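Local coordinates for protein p-nitrophenyl phosphatase (Pho2) (PDB 3QGM) that probably hydrolyses phosphate esters as a metal-dependent phosphatase of the haloacid dehalogenase superfamily, with a calcium ion bound in this structure, at residues A[80-85]-A[106-111]; A[121-126]-A[147-152]. All coordinates share one frame; numbering follows the deposited sequence. Where two conformers were deposited one is given.

Contact 1: A[80-85]-A[106-111]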
loop_
_atom_site.group_PDB
_atom_site.type_symbol
_atom_site.label_atom_id
_atom_site.label_comp_id
_atom_site.label_asym_id
_atom_site.label_seq_id
_atom_site.Cartn_x
_atom_site.Cartn_y
_atom_site.Cartn_z
ATOM N N THR A 80 -7.885 14.212 15.274
ATOM C CA THR A 80 -8.642 13.152 14.638
ATOM C C THR A 80 -9.694 12.611 15.597
ATOM O O THR A 80 -10.858 12.393 15.200
ATOM C CB THR A 80 -7.713 12.003 14.174
ATOM O OG1 THR A 80 -6.873 12.482 13.112
ATOM C CG2 THR A 80 -8.546 10.790 13.729
ATOM N N ALA A 81 -9.271 12.413 16.856
ATOM C CA ALA A 81 -10.134 11.894 17.935
ATOM C C ALA A 81 -11.297 12.842 18.208
ATOM O O ALA A 81 -12.453 12.427 18.207
ATOM C CB ALA A 81 -9.312 11.631 19.248
ATOM N N ARG A 82 -11.010 14.129 18.356
ATOM C CA ARG A 82 -12.075 15.118 18.583
ATOM C C ARG A 82 -13.030 15.305 17.386
ATOM O O ARG A 82 -14.232 15.472 17.582
ATOM C CB ARG A 82 -11.464 16.471 18.958
ATOM C CG ARG A 82 -10.638 16.411 20.208
ATOM C CD ARG A 82 -11.385 16.104 21.484
ATOM N NE ARG A 82 -10.418 15.683 22.515
ATOM C CZ ARG A 82 -10.621 15.702 23.833
ATOM N NH1 ARG A 82 -11.776 16.172 24.355
ATOM N NH2 ARG A 82 -9.636 15.283 24.643
ATOM N N PHE A 83 -12.503 15.257 16.168
ATOM C CA PHE A 83 -13.338 15.244 14.975
ATOM C C PHE A 83 -14.390 14.102 15.045
ATOM O O PHE A 83 -15.558 14.288 14.784
ATOM C CB PHE A 83 -12.455 15.134 13.701
ATOM C CG PHE A 83 -13.243 15.097 12.433
ATOM C CD1 PHE A 83 -13.504 16.261 11.728
ATOM C CD2 PHE A 83 -13.795 13.907 11.981
ATOM C CE1 PHE A 83 -14.315 16.230 10.561
ATOM C CE2 PHE A 83 -14.573 13.853 10.832
ATOM C CZ PHE A 83 -14.851 15.019 10.128
ATOM N N ILE A 84 -13.971 12.902 15.394
ATOM C CA ILE A 84 -14.899 11.802 15.457
ATOM C C ILE A 84 -15.946 11.975 16.568
ATOM O O ILE A 84 -17.139 11.717 16.373
ATOM C CB ILE A 84 -14.135 10.483 15.598
ATOM C CG1 ILE A 84 -13.217 10.328 14.369
ATOM C CG2 ILE A 84 -15.106 9.338 15.750
ATOM C CD1 ILE A 84 -12.307 9.069 14.313
ATOM N N ALA A 85 -15.457 12.350 17.733
ATOM C CA ALA A 85 -16.255 12.465 18.943
ATOM C C ALA A 85 -17.382 13.497 18.763
ATOM O O ALA A 85 -18.526 13.301 19.241
ATOM C CB ALA A 85 -15.344 12.870 20.072
ATOM N N ARG A 106 -9.305 7.422 23.211
ATOM C CA ARG A 106 -9.929 7.177 24.517
ATOM C C ARG A 106 -10.174 8.464 25.260
ATOM O O ARG A 106 -11.246 8.662 25.828
ATOM C CB ARG A 106 -9.105 6.235 25.394
ATOM C CG ARG A 106 -9.307 4.791 25.048
ATOM C CD ARG A 106 -9.456 3.839 26.299
ATOM N NE ARG A 106 -9.651 2.437 25.882
ATOM C CZ ARG A 106 -8.667 1.714 25.398
ATOM N NH1 ARG A 106 -7.480 2.264 25.277
ATOM N NH2 ARG A 106 -8.854 0.455 25.040
ATOM N N LEU A 107 -9.219 9.373 25.193
ATOM C CA LEU A 107 -9.389 10.667 25.867
ATOM C C LEU A 107 -10.562 11.476 25.332
ATOM O O LEU A 107 -11.158 12.238 26.058
ATOM C CB LEU A 107 -8.124 11.525 25.799
ATOM C CG LEU A 107 -6.925 11.123 26.639
ATOM C CD1 LEU A 107 -5.703 11.900 26.169
ATOM C CD2 LEU A 107 -7.153 11.391 28.145
ATOM N N ALA A 108 -10.908 11.296 24.062
ATOM C CA ALA A 108 -12.082 11.964 23.496
ATOM C C ALA A 108 -13.385 11.231 23.779
ATOM O O ALA A 108 -14.430 11.614 23.250
ATOM C CB ALA A 108 -11.905 12.195 22.000
ATOM N N GLY A 109 -13.352 10.186 24.614
ATOM C CA GLY A 109 -14.604 9.464 24.967
ATOM C C GLY A 109 -14.986 8.351 23.983
ATOM O O GLY A 109 -16.047 7.762 24.109
ATOM N N LEU A 110 -14.126 8.058 22.997
ATOM C CA LEU A 110 -14.434 6.996 22.032
ATOM C C LEU A 110 -14.190 5.601 22.624
ATOM O O LEU A 110 -13.439 5.438 23.567
ATOM C CB LEU A 110 -13.658 7.175 20.730
ATOM C CG LEU A 110 -13.867 8.560 20.076
ATOM C CD1 LEU A 110 -12.882 8.874 18.918
ATOM C CD2 LEU A 110 -15.365 8.792 19.683
ATOM N N GLU A 111 -14.825 4.595 22.046
ATOM C CA GLU A 111 -14.707 3.226 22.523
ATOM C C GLU A 111 -13.930 2.390 21.514
ATOM O O GLU A 111 -14.360 2.268 20.360
ATOM C CB GLU A 111 -16.110 2.633 22.697
ATOM C CG GLU A 111 -16.135 1.189 23.205
ATOM C CD GLU A 111 -17.548 0.587 23.339
ATOM O OE1 GLU A 111 -18.552 1.301 23.142
ATOM O OE2 GLU A 111 -17.648 -0.626 23.619
#
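Arg82 leaves helix 76-87 with CG anti to its carbonyl carbon (chi1 -60°) and then bends at chi2 (-66°), so a side chain whose first bond points away from 106-111 swings its guanidinium back over Ala108. The CA of Ala108 lies over the centre of that flat group, and its CB is 3.8 Å from Arg82 NE; an alanine at Arg82 would probably leave this side of Ala108 less covered, since CD and the guanidinium lying over it would be gone. Leu110, with CG beside its backbone N (chi1 -55°), sends both methyls to the helix. A Schellman motif ends helix 99-107: Leu110 N reaches back to Leu105 O and Gly109 N to Arg106 O. Gly109 takes the positive-phi position, where a side chain would press on the preceding carbonyl. Alanines suit the close approach: Ala81 CB is 3.8 Å from Ala108 CB, and one turn on, Ala85 CB is 4.0 Å from the same methyl and 3.5 Å from Ala108 O. Deeper in, Leu110 crosses Ile84 at about a right angle; its CD1 lies 3.9 Å from Ile84 CB, and its CD2 is 3.9 Å from Ala85 CA.

Contact 2: A[121-126]-A[147-152]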
loop_
_atom_site.group_PDB
_atom_site.type_symbol
_atom_site.label_atom_id
_atom_site.label_comp_id
_atom_site.label_asym_id
_atom_site.label_seq_id
_atom_site.Cartn_x
_atom_site.Cartn_y
_atom_site.Cartn_z
ATOM N N LEU A 121 -13.226 3.387 11.041
ATOM C CA LEU A 121 -11.875 2.969 10.812
ATOM C C LEU A 121 -10.977 4.197 10.899
ATOM O O LEU A 121 -11.170 5.151 10.169
ATOM C CB LEU A 121 -11.766 2.285 9.407
ATOM C CG LEU A 121 -10.362 2.001 8.849
ATOM C CD1 LEU A 121 -9.547 1.095 9.825
ATOM C CD2 LEU A 121 -10.459 1.415 7.340
ATOM N N VAL A 122 -9.984 4.153 11.781
ATOM C CA VAL A 122 -9.062 5.240 12.028
ATOM C C VAL A 122 -7.642 4.780 11.662
ATOM O O VAL A 122 -7.089 3.870 12.256
ATOM C CB VAL A 122 -9.147 5.702 13.505
ATOM C CG1 VAL A 122 -8.298 6.924 13.759
ATOM C CG2 VAL A 122 -10.608 5.987 13.860
ATOM N N VAL A 123 -7.104 5.357 10.600
ATOM C CA VAL A 123 -5.844 4.900 10.067
ATOM C C VAL A 123 -4.801 5.884 10.524
ATOM O O VAL A 123 -4.913 7.050 10.271
ATOM C CB VAL A 123 -5.917 4.830 8.524
ATOM C CG1 VAL A 123 -4.533 4.881 7.941
ATOM C CG2 VAL A 123 -6.679 3.557 8.070
ATOM N N GLY A 124 -3.832 5.415 11.280
ATOM C CA GLY A 124 -2.644 6.172 11.621
ATOM C C GLY A 124 -1.441 5.230 11.436
ATOM O O GLY A 124 -1.592 4.002 11.460
ATOM N N SER A 125 -0.261 5.819 11.251
ATOM C CA SER A 125 0.958 5.065 11.129
ATOM C C SER A 125 1.201 4.159 12.316
ATOM O O SER A 125 0.820 4.509 13.442
ATOM C CB SER A 125 2.144 6.000 11.003
ATOM O OG SER A 125 3.224 5.267 10.507
ATOM N N ASN A 126 1.834 3.019 12.072
ATOM C CA ASN A 126 2.219 2.079 13.135
ATOM C C ASN A 126 3.518 1.336 12.811
ATOM O O ASN A 126 3.574 0.511 11.854
ATOM C CB ASN A 126 1.087 1.073 13.323
ATOM C CG ASN A 126 1.155 0.353 14.638
ATOM O OD1 ASN A 126 2.232 0.171 15.194
ATOM N ND2 ASN A 126 0.008 -0.097 15.128
ATOM N N TYR A 147 -14.293 6.180 7.338
ATOM C CA TYR A 147 -12.881 5.924 7.264
ATOM C C TYR A 147 -12.153 7.258 7.389
ATOM O O TYR A 147 -12.225 8.115 6.517
ATOM C CB TYR A 147 -12.624 5.155 5.950
ATOM C CG TYR A 147 -11.199 5.001 5.468
ATOM C CD1 TYR A 147 -10.101 5.226 6.297
ATOM C CD2 TYR A 147 -10.968 4.580 4.170
ATOM C CE1 TYR A 147 -8.796 5.078 5.818
ATOM C CE2 TYR A 147 -9.673 4.433 3.672
ATOM C CZ TYR A 147 -8.591 4.668 4.497
ATOM O OH TYR A 147 -7.332 4.544 3.964
ATOM N N ILE A 148 -11.465 7.425 8.514
ATOM C CA ILE A 148 -10.704 8.610 8.783
ATOM C C ILE A 148 -9.205 8.309 8.838
ATOM O O ILE A 148 -8.769 7.317 9.438
ATOM C CB ILE A 148 -11.084 9.213 10.153
ATOM C CG1 ILE A 148 -12.602 9.149 10.343
ATOM C CG2 ILE A 148 -10.583 10.666 10.198
ATOM C CD1 ILE A 148 -13.346 10.133 9.490
ATOM N N ALA A 149 -8.418 9.187 8.275
ATOM C CA ALA A 149 -6.962 9.080 8.407
ATOM C C ALA A 149 -6.426 10.312 9.149
ATOM O O ALA A 149 -6.887 11.430 8.960
ATOM C CB ALA A 149 -6.294 8.921 7.047
ATOM N N THR A 150 -5.447 10.074 10.005
ATOM C CA THR A 150 -4.828 11.106 10.796
ATOM C C THR A 150 -4.100 12.124 9.935
ATOM O O THR A 150 -4.175 13.345 10.160
ATOM C CB THR A 150 -3.838 10.455 11.809
ATOM O OG1 THR A 150 -2.927 9.583 11.109
ATOM C CG2 THR A 150 -4.587 9.622 12.871
ATOM N N ASN A 151 -3.400 11.624 8.931
ATOM C CA ASN A 151 -2.568 12.471 8.095
ATOM C C ASN A 151 -2.252 11.739 6.772
ATOM O O ASN A 151 -2.327 10.502 6.741
ATOM C CB ASN A 151 -1.256 12.825 8.829
ATOM C CG ASN A 151 -0.375 11.639 9.065
ATOM O OD1 ASN A 151 -0.758 10.704 9.775
ATOM N ND2 ASN A 151 0.861 11.698 8.554
ATOM N N PRO A 152 -1.923 12.484 5.694
ATOM C CA PRO A 152 -1.655 11.812 4.405
ATOM C C PRO A 152 -0.215 11.480 4.083
ATOM O O PRO A 152 0.024 10.852 3.047
ATOM C CB PRO A 152 -2.142 12.809 3.366
ATOM C CG PRO A 152 -1.996 14.208 4.080
ATOM C CD PRO A 152 -2.073 13.942 5.568
#
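Thr150 OG1 is held by two hydrogen bonds: it donates to Asn151 OD1 (2.8 Å) in the plane of that amide carbonyl, and it also pairs with Ser50 OG, from the loop after strand 42-47 of the other sheet. The strand it follows belongs to a beta-alpha-beta crossover, in which strand 120-123 leads through helix 131-143 to the parallel strand 146-149 beside it, inside the five-stranded sheet of what is probably the cap domain of this phosphatase family. Ile148 bonds to the two residues flanking Val122, as parallel pairing requires: Ile148 N to Leu121 O and Val123 N to Ile148 O, each 2.8 Å and nearly along the C=O axis. One more bond, Thr150 N to Val123 O at 3.1 Å, carries the pairing one residue past the end of strand 146-149. There Thr150 keeps OG1 in the crowded position between its backbone N and carbonyl carbon (chi1 52°). Gly124 suits the neighbouring place, since a beta carbon on it would stand about 3.5 Å from Thr150 CG2. On the face covered by helices 131-143 and 167-177, Leu121 and Tyr147 both hold CG anti to the backbone N and run side by side. Leu121 CD2 makes a CH-pi contact over one face of the ring, 4.2 Å from the Tyr147 ring centroid and 19° off its normal. Branched Val123 packs farther along the tyrosine, crossing it obliquely and bringing its CG2 to 3.4 Å from Tyr147 CE1.

Overall arrangement
Contact 2 is wholly buried in the middle of the five-stranded parallel sheet, whereas contact 1 is only partly buried, where helix 76-87 meets the end of helix 99-107. Their chemistry follows from this: strand pairing in 121-126 with 147-152 rests on backbone bonds, with apolar and CH-pi packing on one face, while 80-85 with 106-111 joins by apolar packing of alanines, a leucine and an isoleucine, with an arginine at the partly exposed margin. Helix 76-87 connects them. While Ala81 and Ala85 face the helix end, Thr80 and Ile84 cover the sheet face bearing Val122 and Ile148; Ile84 CD1 comes within 3.5 Å of Val122 CG2, so Ile84 serves both contacts.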